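Side-chain contacts in Endonuclease/exonuclease/phosphatase (Beutenbergia cavernae DSM 12333, PDB 4RUW), which belongs to the endonuclease/exonuclease/phosphatase family, pairing a DNase I-like fold that carries a zinc ion with an immunoglobulin-like domain: residues T241-P244 / Y248-N251; L201-P204 / V208-E211; P289-R294 / T399-C404; L253-I258 / D348-L353; A303-A308 / R360-V365. All coordinates share one frame; numbering follows the deposited sequence.

Contact 1. Residues T241-P244 / Y248-N251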
# COMPACT_ATOMS: atom_id res chain seq x y z
N THR A 241 -7.00 -10.08 2.85
CA THR A 241 -8.11 -10.85 3.41
C THR A 241 -7.67 -11.56 4.69
O THR A 241 -6.48 -11.79 4.91
CB THR A 241 -8.65 -11.91 2.42
OG1 THR A 241 -7.58 -12.78 2.01
CG2 THR A 241 -9.30 -11.26 1.21
N ASP A 242 -8.64 -11.92 5.52
CA ASP A 242 -8.35 -12.55 6.80
C ASP A 242 -7.50 -13.80 6.62
O ASP A 242 -7.77 -14.64 5.75
CB ASP A 242 -9.65 -12.94 7.50
CG ASP A 242 -10.50 -11.74 7.90
OD1 ASP A 242 -9.99 -10.60 7.93
OD2 ASP A 242 -11.69 -11.96 8.22
N VAL A 243 -6.47 -13.94 7.45
CA VAL A 243 -5.63 -15.13 7.41
C VAL A 243 -6.42 -16.29 8.00
O VAL A 243 -6.82 -16.23 9.15
CB VAL A 243 -4.33 -14.90 8.21
CG1 VAL A 243 -3.49 -16.17 8.26
CG2 VAL A 243 -3.53 -13.75 7.62
N PRO A 244 -6.66 -17.34 7.20
CA PRO A 244 -7.57 -18.40 7.68
C PRO A 244 -7.05 -19.17 8.89
O PRO A 244 -7.86 -19.75 9.62
CB PRO A 244 -7.72 -19.32 6.47
CG PRO A 244 -6.55 -19.02 5.59
CD PRO A 244 -6.24 -17.56 5.81
N TYR A 248 -8.15 -14.33 14.91
CA TYR A 248 -8.21 -12.92 15.28
C TYR A 248 -7.82 -11.98 14.13
O TYR A 248 -7.73 -10.76 14.32
CB TYR A 248 -7.33 -12.64 16.50
CG TYR A 248 -5.95 -13.25 16.39
CD1 TYR A 248 -5.67 -14.48 16.99
CD2 TYR A 248 -4.94 -12.61 15.69
CE1 TYR A 248 -4.41 -15.04 16.88
CE2 TYR A 248 -3.69 -13.16 15.58
CZ TYR A 248 -3.43 -14.38 16.18
OH TYR A 248 -2.18 -14.93 16.08
N SER A 249 -7.58 -12.54 12.95
CA SER A 249 -7.18 -11.73 11.81
C SER A 249 -8.31 -10.78 11.41
O SER A 249 -9.47 -11.17 11.37
CB SER A 249 -6.81 -12.63 10.64
OG SER A 249 -6.36 -11.86 9.53
N GLN A 250 -7.96 -9.52 11.14
CA GLN A 250 -8.97 -8.53 10.78
C GLN A 250 -8.57 -7.73 9.54
O GLN A 250 -8.77 -6.52 9.46
CB GLN A 250 -9.29 -7.63 11.98
CG GLN A 250 -9.96 -8.43 13.10
CD GLN A 250 -10.21 -7.62 14.33
OE1 GLN A 250 -11.11 -6.79 14.35
NE2 GLN A 250 -9.42 -7.86 15.37
N ASN A 251 -8.03 -8.45 8.57
CA ASN A 251 -7.60 -7.85 7.32
C ASN A 251 -8.73 -7.32 6.46
O ASN A 251 -8.62 -6.23 5.90
CB ASN A 251 -6.74 -8.83 6.54
CG ASN A 251 -5.47 -9.19 7.28
OD1 ASN A 251 -4.97 -8.41 8.09
ND2 ASN A 251 -4.93 -10.36 6.99
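D242 and N251 bring their CA atoms within 4.8 Å of each other, the point where two irregular lengths of chain, 241-244 and 248-251, lie closest. Neither forms a strand; both hydrogen bonds between them pair a side chain of the second with the backbone of the first. The backbone N of V243 donates to OG of S249 over 2.9 Å, and the bond is nearly straight at 165°. A first torsion of -177° sets this OG opposite its own backbone N and turns it toward 241-244. A residue as small as serine suits the spot, since OG of S249 also lies 3.4 Å from CA of D242. Both segments lie in the connection from strand 230-233 to helix 251-260 of the DNase I-like fold; Q250 takes the N-cap position and N251 is the first helical residue. From that first turn, ND2 of N251 donates to O of T241 at 3.0 Å. The acceptor lies in the amide plane of N251, yet the amide reaches the carbonyl from well above its plane, 53° out of it. CG2 of V243 packs 3.7 Å from ND2 of N251, an apolar branch crossing the amide at a slant. The side chain of D242 bends toward the helix start, with OD1 3.0 Å from the backbone N of N251, where a negative charge would probably be favoured by the helix dipole. Beyond the contact, NE2 of Q371 donates to OG1 of T241 and to O of D242, and Q250 pairs with K214 and E211 of helix 207-222.

Contact 2. Residues L201-P204 / V208-E211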
# COMPACT_ATOMS: atom_id res chain seq x y z
N LEU A 201 3.82 -1.14 9.63
CA LEU A 201 2.97 -1.45 10.78
C LEU A 201 3.48 -2.66 11.55
O LEU A 201 4.34 -3.40 11.05
CB LEU A 201 1.53 -1.69 10.35
CG LEU A 201 0.88 -0.58 9.51
CD1 LEU A 201 -0.56 -0.92 9.26
CD2 LEU A 201 1.03 0.80 10.16
N SER A 202 2.94 -2.90 12.74
CA SER A 202 3.30 -4.09 13.49
C SER A 202 2.99 -5.36 12.71
O SER A 202 2.13 -5.38 11.84
CB SER A 202 2.52 -4.15 14.80
OG SER A 202 2.91 -3.13 15.70
N THR A 203 3.70 -6.43 13.05
CA THR A 203 3.41 -7.75 12.52
C THR A 203 2.16 -8.30 13.21
O THR A 203 1.88 -7.96 14.35
CB THR A 203 4.56 -8.72 12.78
OG1 THR A 203 4.73 -8.88 14.20
CG2 THR A 203 5.85 -8.19 12.17
N PRO A 204 1.41 -9.17 12.52
CA PRO A 204 0.19 -9.72 13.13
C PRO A 204 0.51 -10.96 13.95
O PRO A 204 -0.05 -12.03 13.70
CB PRO A 204 -0.67 -10.07 11.91
CG PRO A 204 0.34 -10.46 10.88
CD PRO A 204 1.55 -9.58 11.11
N VAL A 208 -3.40 -9.27 20.26
CA VAL A 208 -3.11 -7.90 20.69
C VAL A 208 -2.33 -7.12 19.61
O VAL A 208 -2.55 -5.92 19.43
CB VAL A 208 -2.40 -7.80 22.07
CG1 VAL A 208 -3.33 -8.23 23.18
CG2 VAL A 208 -1.12 -8.62 22.09
N LEU A 209 -1.43 -7.80 18.89
CA LEU A 209 -0.71 -7.13 17.81
C LEU A 209 -1.65 -6.73 16.66
O LEU A 209 -1.49 -5.66 16.07
CB LEU A 209 0.45 -7.98 17.31
CG LEU A 209 1.69 -7.90 18.21
CD1 LEU A 209 2.66 -9.02 17.89
CD2 LEU A 209 2.36 -6.53 18.08
N VAL A 210 -2.63 -7.57 16.34
CA VAL A 210 -3.61 -7.19 15.32
C VAL A 210 -4.46 -5.99 15.78
O VAL A 210 -4.77 -5.09 14.99
CB VAL A 210 -4.49 -8.39 14.90
CG1 VAL A 210 -5.67 -7.94 14.04
CG2 VAL A 210 -3.64 -9.43 14.17
N GLU A 211 -4.81 -5.96 17.06
CA GLU A 211 -5.50 -4.79 17.59
C GLU A 211 -4.64 -3.53 17.45
O GLU A 211 -5.14 -2.45 17.15
CB GLU A 211 -5.95 -5.00 19.03
CG GLU A 211 -7.00 -6.11 19.19
CD GLU A 211 -8.25 -5.90 18.33
OE1 GLU A 211 -8.64 -4.74 18.08
OE2 GLU A 211 -8.86 -6.90 17.91
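L209 lays its side chain against one side of the carbonyl oxygen of T203 and loses more surface to the contact than any other residue of the two segments. CB of L209 is nearest, 3.3 Å from O of T203, while CD1 and CD2 of L209 stand at 3.8 and 4.0 Å from that oxygen. With CG opposite its carbonyl carbon (chi1 -80°), L209 directs its branched end at the loop, and CD2 passes on to CB of S202 at 4.1 Å. Leucine suits the place, its branched end being broad enough to touch both T203 and S202; Y171 adds to its surroundings. The segments lie at the turn from strand 192-200 into helix 207-222, which leads on to strand 230-233. Those two strands are parallel neighbours in one sheet, so this is the start of a beta-alpha-beta crossover. P204 comes second in buried surface. The bond from CA to CB of P204 points away, yet CB of P204 touches CG2 of V210 at 3.8 Å, a purely apolar meeting at the point where the backbones come closest, P204 CA and V210 CA being 5.1 Å apart. V210 is buried, with Y248 also against it. Other polar groups of the loop have partners outside the two segments: OG of S202 is hydrogen-bonded to Q216 and N168, O of S202 to Q213, and O of P204 to Q246.

Contact 3. Residues P289-R294 / T399-C404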
# COMPACT_ATOMS: atom_id res chain seq x y z
N PRO A 289 0.23 -20.73 1.71
CA PRO A 289 -0.40 -19.41 1.58
C PRO A 289 0.44 -18.43 0.76
O PRO A 289 0.23 -17.22 0.86
CB PRO A 289 -0.41 -18.92 3.03
CG PRO A 289 0.89 -19.45 3.56
CD PRO A 289 1.07 -20.82 2.92
N HIS A 290 1.39 -18.94 -0.02
CA HIS A 290 2.37 -18.05 -0.63
C HIS A 290 1.84 -16.94 -1.53
O HIS A 290 2.28 -15.80 -1.40
CB HIS A 290 3.51 -18.87 -1.22
CG HIS A 290 4.21 -19.67 -0.18
ND1 HIS A 290 5.05 -19.09 0.74
CD2 HIS A 290 4.08 -20.96 0.19
CE1 HIS A 290 5.46 -20.01 1.59
NE2 HIS A 290 4.88 -21.15 1.28
N PRO A 291 0.85 -17.24 -2.41
CA PRO A 291 0.34 -16.16 -3.26
C PRO A 291 -0.42 -15.09 -2.48
O PRO A 291 -0.68 -14.01 -3.03
CB PRO A 291 -0.59 -16.88 -4.23
CG PRO A 291 -0.07 -18.28 -4.27
CD PRO A 291 0.36 -18.56 -2.86
N ASP A 292 -0.75 -15.37 -1.22
CA ASP A 292 -1.47 -14.41 -0.39
C ASP A 292 -0.54 -13.46 0.36
O ASP A 292 -0.99 -12.45 0.90
CB ASP A 292 -2.35 -15.15 0.63
CG ASP A 292 -3.29 -16.13 -0.03
OD1 ASP A 292 -4.01 -15.72 -0.97
OD2 ASP A 292 -3.28 -17.32 0.36
N ARG A 293 0.75 -13.78 0.40
CA ARG A 293 1.72 -13.04 1.21
C ARG A 293 2.24 -11.77 0.52
O ARG A 293 3.45 -11.56 0.37
CB ARG A 293 2.85 -13.96 1.68
CG ARG A 293 2.37 -14.94 2.73
CD ARG A 293 3.49 -15.78 3.29
NE ARG A 293 3.03 -16.50 4.47
CZ ARG A 293 3.73 -17.45 5.08
NH1 ARG A 293 4.92 -17.80 4.62
NH2 ARG A 293 3.22 -18.05 6.16
N ARG A 294 1.28 -10.95 0.11
CA ARG A 294 1.54 -9.62 -0.43
C ARG A 294 1.20 -8.65 0.69
O ARG A 294 0.03 -8.48 1.03
CB ARG A 294 0.66 -9.37 -1.66
CG ARG A 294 0.90 -8.03 -2.33
CD ARG A 294 0.12 -7.90 -3.62
NE ARG A 294 -1.32 -7.79 -3.40
CZ ARG A 294 -1.98 -6.63 -3.36
NH1 ARG A 294 -1.34 -5.48 -3.52
NH2 ARG A 294 -3.30 -6.62 -3.17
N THR A 399 -11.15 -14.41 -6.85
CA THR A 399 -10.79 -14.31 -5.43
C THR A 399 -9.89 -13.11 -5.22
O THR A 399 -9.55 -12.40 -6.16
CB THR A 399 -10.04 -15.56 -4.91
OG1 THR A 399 -8.69 -15.55 -5.40
CG2 THR A 399 -10.73 -16.86 -5.32
N SER A 400 -9.47 -12.89 -3.97
CA SER A 400 -8.54 -11.81 -3.68
C SER A 400 -7.20 -11.95 -4.39
O SER A 400 -6.43 -10.99 -4.46
CB SER A 400 -8.32 -11.70 -2.17
OG SER A 400 -7.58 -12.81 -1.68
N ARG A 401 -6.89 -13.13 -4.91
CA ARG A 401 -5.65 -13.32 -5.66
C ARG A 401 -5.71 -12.75 -7.08
O ARG A 401 -4.69 -12.67 -7.76
CB ARG A 401 -5.27 -14.80 -5.72
CG ARG A 401 -4.91 -15.37 -4.36
CD ARG A 401 -4.48 -16.81 -4.49
NE ARG A 401 -4.15 -17.38 -3.20
CZ ARG A 401 -3.79 -18.65 -3.02
NH1 ARG A 401 -3.74 -19.47 -4.06
NH2 ARG A 401 -3.50 -19.09 -1.80
N ASP A 402 -6.91 -12.36 -7.52
CA ASP A 402 -7.12 -11.91 -8.89
C ASP A 402 -7.27 -10.40 -8.97
O ASP A 402 -7.80 -9.75 -8.06
CB ASP A 402 -8.36 -12.58 -9.48
CG ASP A 402 -8.30 -14.08 -9.41
OD1 ASP A 402 -7.20 -14.64 -9.61
OD2 ASP A 402 -9.35 -14.70 -9.14
N ARG A 403 -6.82 -9.85 -10.09
CA ARG A 403 -6.89 -8.43 -10.39
C ARG A 403 -8.32 -7.91 -10.29
O ARG A 403 -9.26 -8.61 -10.65
CB ARG A 403 -6.36 -8.24 -11.81
CG ARG A 403 -6.26 -6.83 -12.32
CD ARG A 403 -5.65 -6.84 -13.70
NE ARG A 403 -5.64 -5.49 -14.27
CZ ARG A 403 -5.16 -5.19 -15.47
NH1 ARG A 403 -4.67 -6.14 -16.25
NH2 ARG A 403 -5.20 -3.93 -15.89
N CYS A 404 -8.47 -6.68 -9.79
CA CYS A 404 -9.75 -5.96 -9.75
C CYS A 404 -10.28 -5.67 -11.15
O CYS A 404 -9.53 -5.75 -12.13
CB CYS A 404 -9.62 -4.61 -9.01
SG CYS A 404 -9.45 -4.62 -7.20
O HOH W 1 -4.82 -13.20 -1.40
O HOH W 2 -5.46 -9.02 -2.79
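R401 and D292 form a bidentate salt bridge, the guanidinium gripping the carboxylate side-on. NE of R401 reaches OD1 of D292 at 2.8 Å, and NH2 of R401 reaches OD2 of D292, also at 2.8 Å, both bonds almost straight. The oxygens lie close to the guanidinium plane, but the two flat groups are turned 44° apart, so each oxygen is met from above the carboxylate plane. Extended from CG to NE, the long arginine links two loops; its NH2 has a second acceptor in OG of S288. Packing accompanies the bridge: CB of P291 lies over one face of the guanidinium, toward its rim, 3.7 Å from NE of R401. Water adds a third link. One molecule donates to OD1 of D292 (2.7 Å) and to OG of S400; another joins NH2 of R294 to O of S400. Within 399-404, a type I turn from T399 to D402 coincides with an ST turn, in which N of R401 donates to OG1 of T399. D292 ends a 3-10 segment ahead of strand 296-300, whereas 399-404 leads into strand 405-410 at the edge of an immunoglobulin-like sheet; helix 266-270 borders both, touched by R294, S400 and C404.

Contact 4. Residues L253-I258 / D348-L353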
# COMPACT_ATOMS: atom_id res chain seq x y z
N LEU A 253 -11.55 -6.13 7.41
CA LEU A 253 -11.98 -4.91 8.06
C LEU A 253 -11.02 -3.75 7.73
O LEU A 253 -11.43 -2.69 7.29
CB LEU A 253 -12.07 -5.13 9.57
CG LEU A 253 -12.50 -3.93 10.40
CD1 LEU A 253 -13.91 -3.48 10.04
CD2 LEU A 253 -12.39 -4.26 11.89
N MSE A 254 -9.72 -3.98 7.92
CA MSE A 254 -8.75 -2.92 7.66
C MSE A 254 -8.77 -2.48 6.20
O MSE A 254 -8.68 -1.29 5.90
CB MSE A 254 -7.36 -3.37 8.11
CG MSE A 254 -7.17 -3.28 9.63
SE MSE A 254 -5.35 -3.61 10.26
CE MSE A 254 -5.47 -5.54 10.51
N GLN A 255 -8.88 -3.44 5.28
CA GLN A 255 -8.93 -3.07 3.87
C GLN A 255 -10.18 -2.25 3.54
O GLN A 255 -10.13 -1.36 2.69
CB GLN A 255 -8.80 -4.30 2.97
CG GLN A 255 -7.47 -5.03 3.14
CD GLN A 255 -6.31 -4.38 2.40
OE1 GLN A 255 -6.51 -3.59 1.47
NE2 GLN A 255 -5.09 -4.74 2.78
N SER A 256 -11.30 -2.54 4.20
CA SER A 256 -12.50 -1.75 3.98
C SER A 256 -12.27 -0.30 4.40
O SER A 256 -12.75 0.61 3.74
CB SER A 256 -13.72 -2.36 4.68
OG SER A 256 -13.75 -2.11 6.08
N TRP A 257 -11.54 -0.08 5.49
CA TRP A 257 -11.24 1.28 5.94
C TRP A 257 -10.40 2.02 4.91
O TRP A 257 -10.62 3.21 4.65
CB TRP A 257 -10.46 1.27 7.25
CG TRP A 257 -11.17 0.70 8.43
CD1 TRP A 257 -12.49 0.41 8.55
CD2 TRP A 257 -10.56 0.35 9.67
NE1 TRP A 257 -12.75 -0.10 9.81
CE2 TRP A 257 -11.57 -0.14 10.51
CE3 TRP A 257 -9.25 0.43 10.16
CZ2 TRP A 257 -11.32 -0.57 11.81
CZ3 TRP A 257 -9.00 0.00 11.46
CH2 TRP A 257 -10.03 -0.49 12.26
N ILE A 258 -9.42 1.34 4.34
CA ILE A 258 -8.55 1.97 3.36
C ILE A 258 -9.36 2.37 2.12
O ILE A 258 -9.24 3.49 1.61
CB ILE A 258 -7.37 1.05 2.97
CG1 ILE A 258 -6.51 0.71 4.19
CG2 ILE A 258 -6.53 1.70 1.90
CD1 ILE A 258 -5.50 -0.41 3.95
N ASP A 348 -16.84 -7.60 2.07
CA ASP A 348 -16.64 -8.52 0.96
C ASP A 348 -16.02 -7.88 -0.27
O ASP A 348 -15.83 -8.55 -1.29
CB ASP A 348 -17.97 -9.19 0.61
CG ASP A 348 -18.46 -10.06 1.73
OD1 ASP A 348 -17.80 -11.08 2.00
OD2 ASP A 348 -19.48 -9.71 2.36
N GLY A 349 -15.70 -6.60 -0.17
CA GLY A 349 -15.15 -5.87 -1.29
C GLY A 349 -15.74 -4.48 -1.38
O GLY A 349 -16.27 -3.95 -0.40
N TRP A 350 -15.66 -3.88 -2.56
CA TRP A 350 -16.08 -2.50 -2.72
C TRP A 350 -16.14 -2.09 -4.18
O TRP A 350 -15.63 -2.79 -5.07
CB TRP A 350 -15.10 -1.56 -2.00
CG TRP A 350 -13.67 -1.76 -2.41
CD1 TRP A 350 -13.06 -1.31 -3.55
CD2 TRP A 350 -12.67 -2.51 -1.70
NE1 TRP A 350 -11.75 -1.72 -3.58
CE2 TRP A 350 -11.48 -2.46 -2.46
CE3 TRP A 350 -12.67 -3.20 -0.48
CZ2 TRP A 350 -10.30 -3.07 -2.04
CZ3 TRP A 350 -11.50 -3.83 -0.08
CH2 TRP A 350 -10.33 -3.76 -0.86
N ALA A 351 -16.77 -0.94 -4.39
CA ALA A 351 -16.75 -0.24 -5.66
C ALA A 351 -16.28 1.18 -5.40
O ALA A 351 -16.77 1.84 -4.49
CB ALA A 351 -18.12 -0.23 -6.28
N GLN A 352 -15.31 1.64 -6.19
CA GLN A 352 -14.83 3.01 -6.11
C GLN A 352 -15.10 3.72 -7.43
O GLN A 352 -14.64 3.27 -8.49
CB GLN A 352 -13.33 3.05 -5.81
CG GLN A 352 -12.95 2.53 -4.44
CD GLN A 352 -11.45 2.59 -4.19
OE1 GLN A 352 -10.65 2.35 -5.10
NE2 GLN A 352 -11.06 2.90 -2.96
N LEU A 353 -15.87 4.80 -7.36
CA LEU A 353 -16.21 5.59 -8.53
C LEU A 353 -15.41 6.89 -8.49
O LEU A 353 -15.35 7.55 -7.45
CB LEU A 353 -17.71 5.90 -8.52
CG LEU A 353 -18.23 6.82 -9.63
CD1 LEU A 353 -18.18 6.12 -10.97
CD2 LEU A 353 -19.65 7.28 -9.30
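W350 points the benzo end of its indole at helix 251-260 and meets Q255 there. CZ3 of W350 lies 4.1 Å from CB of Q255 and 4.0 Å from the backbone O of Q255, while CH2 of W350 is 4.2 Å from that same CB. The helix backbone at Q255 and S256 approaches the ring at a slant, neither flat on it nor square to its rim. A first torsion of 53° places CG of W350 between its own backbone N and carbonyl carbon, and the wide ring thus projects from the strand toward the helix. Tryptophan is long enough to span this separation, for the CA atoms of S256 and G349 are still 7.2 Å apart where the backbones are nearest. The contact joins two domains: the helix belongs to the DNase I-like part, and strand 349-356 lies inside a four-stranded antiparallel sheet of the immunoglobulin-like part. On the helix, Q255 turns its chain at chi2 (-79°) so that CB is the side-chain atom that meets the indole; its amide heads away, the side chain also touching I238, Y297 and F299, with a weak bond from NE2 to O of W239. S256 keeps its hydroxyl within the helix, OG donating to O of L253 at 2.7 Å, in the carbonyl plane and on a lone pair; that carbonyl also accepts from N of W257. Beside W350 on the strand side stand T339 and L341, and L341 touches S256 as well. Two residues along, Q352 gives NE2 to O of A259 and O of L263.

Contact 5. Residues A303-A308 / R360-V365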
# COMPACT_ATOMS: atom_id res chain seq x y z
N ALA A 303 -6.94 10.92 -7.84
CA ALA A 303 -6.39 11.65 -8.99
C ALA A 303 -5.44 10.80 -9.83
O ALA A 303 -5.20 11.12 -10.99
CB ALA A 303 -5.70 12.93 -8.54
N PHE A 304 -4.89 9.75 -9.24
CA PHE A 304 -3.96 8.88 -9.96
C PHE A 304 -4.67 7.78 -10.73
O PHE A 304 -5.63 7.18 -10.26
CB PHE A 304 -2.97 8.23 -8.99
CG PHE A 304 -1.89 9.14 -8.53
CD1 PHE A 304 -0.82 9.45 -9.36
CD2 PHE A 304 -1.92 9.67 -7.25
CE1 PHE A 304 0.19 10.28 -8.94
CE2 PHE A 304 -0.91 10.50 -6.82
CZ PHE A 304 0.15 10.80 -7.66
N ASP A 305 -4.15 7.51 -11.93
CA ASP A 305 -4.44 6.27 -12.64
C ASP A 305 -3.25 5.35 -12.47
O ASP A 305 -2.12 5.81 -12.31
CB ASP A 305 -4.63 6.53 -14.13
CG ASP A 305 -5.91 7.24 -14.44
OD1 ASP A 305 -6.75 7.36 -13.53
OD2 ASP A 305 -6.08 7.66 -15.60
N VAL A 306 -3.48 4.05 -12.54
CA VAL A 306 -2.40 3.08 -12.46
C VAL A 306 -2.11 2.54 -13.85
O VAL A 306 -3.00 2.06 -14.54
CB VAL A 306 -2.75 1.93 -11.51
CG1 VAL A 306 -1.53 1.06 -11.27
CG2 VAL A 306 -3.28 2.47 -10.19
N VAL A 307 -0.84 2.62 -14.25
CA VAL A 307 -0.43 2.21 -15.59
C VAL A 307 0.11 0.78 -15.61
O VAL A 307 -0.29 -0.02 -16.44
CB VAL A 307 0.63 3.19 -16.16
CG1 VAL A 307 1.08 2.77 -17.55
CG2 VAL A 307 0.07 4.62 -16.17
N ALA A 308 1.00 0.46 -14.68
CA ALA A 308 1.66 -0.83 -14.65
C ALA A 308 2.36 -0.98 -13.31
O ALA A 308 2.53 -0.01 -12.58
CB ALA A 308 2.67 -0.94 -15.78
N ARG A 360 -14.90 12.26 -17.71
CA ARG A 360 -14.40 10.90 -17.56
C ARG A 360 -14.94 10.25 -16.29
O ARG A 360 -15.04 10.88 -15.24
CB ARG A 360 -12.87 10.87 -17.56
CG ARG A 360 -12.30 9.46 -17.60
CD ARG A 360 -10.80 9.46 -17.89
NE ARG A 360 -10.50 9.32 -19.31
CZ ARG A 360 -9.29 9.08 -19.79
NH1 ARG A 360 -9.09 8.96 -21.10
NH2 ARG A 360 -8.26 8.96 -18.95
N LEU A 361 -15.31 8.98 -16.41
CA LEU A 361 -15.77 8.21 -15.27
C LEU A 361 -14.92 6.94 -15.17
O LEU A 361 -14.55 6.35 -16.19
CB LEU A 361 -17.24 7.83 -15.43
CG LEU A 361 -18.22 9.00 -15.40
CD1 LEU A 361 -19.62 8.57 -15.82
CD2 LEU A 361 -18.24 9.63 -14.02
N ARG A 362 -14.62 6.54 -13.94
CA ARG A 362 -13.89 5.31 -13.68
C ARG A 362 -14.57 4.56 -12.55
O ARG A 362 -14.90 5.15 -11.52
CB ARG A 362 -12.43 5.60 -13.30
CG ARG A 362 -11.62 4.33 -12.98
CD ARG A 362 -10.21 4.67 -12.52
NE ARG A 362 -10.23 5.43 -11.27
CZ ARG A 362 -9.20 6.14 -10.81
NH1 ARG A 362 -8.07 6.17 -11.48
NH2 ARG A 362 -9.32 6.81 -9.67
N LEU A 363 -14.77 3.26 -12.75
CA LEU A 363 -15.32 2.40 -11.72
C LEU A 363 -14.35 1.25 -11.49
O LEU A 363 -14.04 0.50 -12.42
CB LEU A 363 -16.67 1.87 -12.18
CG LEU A 363 -17.68 1.26 -11.21
CD1 LEU A 363 -17.77 2.07 -9.94
CD2 LEU A 363 -19.05 1.19 -11.88
N SER A 364 -13.84 1.15 -10.26
CA SER A 364 -12.97 0.05 -9.86
C SER A 364 -13.75 -0.84 -8.89
O SER A 364 -14.21 -0.37 -7.84
CB SER A 364 -11.71 0.58 -9.18
OG SER A 364 -10.94 -0.48 -8.63
N VAL A 365 -13.91 -2.11 -9.24
CA VAL A 365 -14.75 -3.02 -8.48
C VAL A 365 -13.91 -4.18 -8.02
O VAL A 365 -13.21 -4.83 -8.82
CB VAL A 365 -15.95 -3.50 -9.31
CG1 VAL A 365 -16.84 -4.41 -8.48
CG2 VAL A 365 -16.72 -2.33 -9.82
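R362 brings its NH1 to two acceptors of segment 303-308, one on the backbone and one on a side chain. NH1 of R362 donates to O of F304 at 2.9 Å with an angle of 162°; the oxygen lies near the guanidinium plane, though the donor is tilted 27° from the plane of the carbonyl. NH1 of R362 also forms a salt bridge with OD1 of D305 at 2.7 Å, where carboxylate and guanidinium are turned 64° apart. NH2 of R362 is satisfied beyond the two segments, by O of P302 and OG1 of T354, so the positive group is tied to two carbonyls and a carboxylate of residues 302-305, besides the hydroxyl of T354. The arginine reaches them by running out extended and then bending at chi3, and its length is what the place requires: the axes of strands 304-308 and 360-365 come no closer than 11.0 Å. R360 adds a looser attraction, NH2 lying 4.2 Å from OD2 of D305, too long for a salt bridge but probably favourable to the aspartate's charge. F304 probably can offer its oxygen because strand 304-311 is outermost in its sheet; D305 and V307 pair with strand 324-330 on the inner side, while the ring of F304 rests on L328. The arrangement is that of two sheets meeting across a domain boundary, the edge strand of a DNase I-like sheet held by the side chain of R362 from an inner strand of an immunoglobulin-like, E-set sheet.

From the N terminus, contact 2 comes first, a short local turn into helix 207-222, and contact 1 follows as a second local loop before helix 251-260; the two touch through Q250 and E211. The remaining three all run from the DNase I-like part to the immunoglobulin-like part. Contact 4 begins on helix 251-260 and closes a long loop at strand 349-356. Contact 3 starts within that loop and ends beyond it, so the two cross. Contact 5 also crosses contact 4, but falls wholly between the two segments of contact 3. Strands 349-356 and 360-367 are sheet neighbours, which couples contacts 4 and 5 directly, while T241 against S400 joins contact 1 to contact 3.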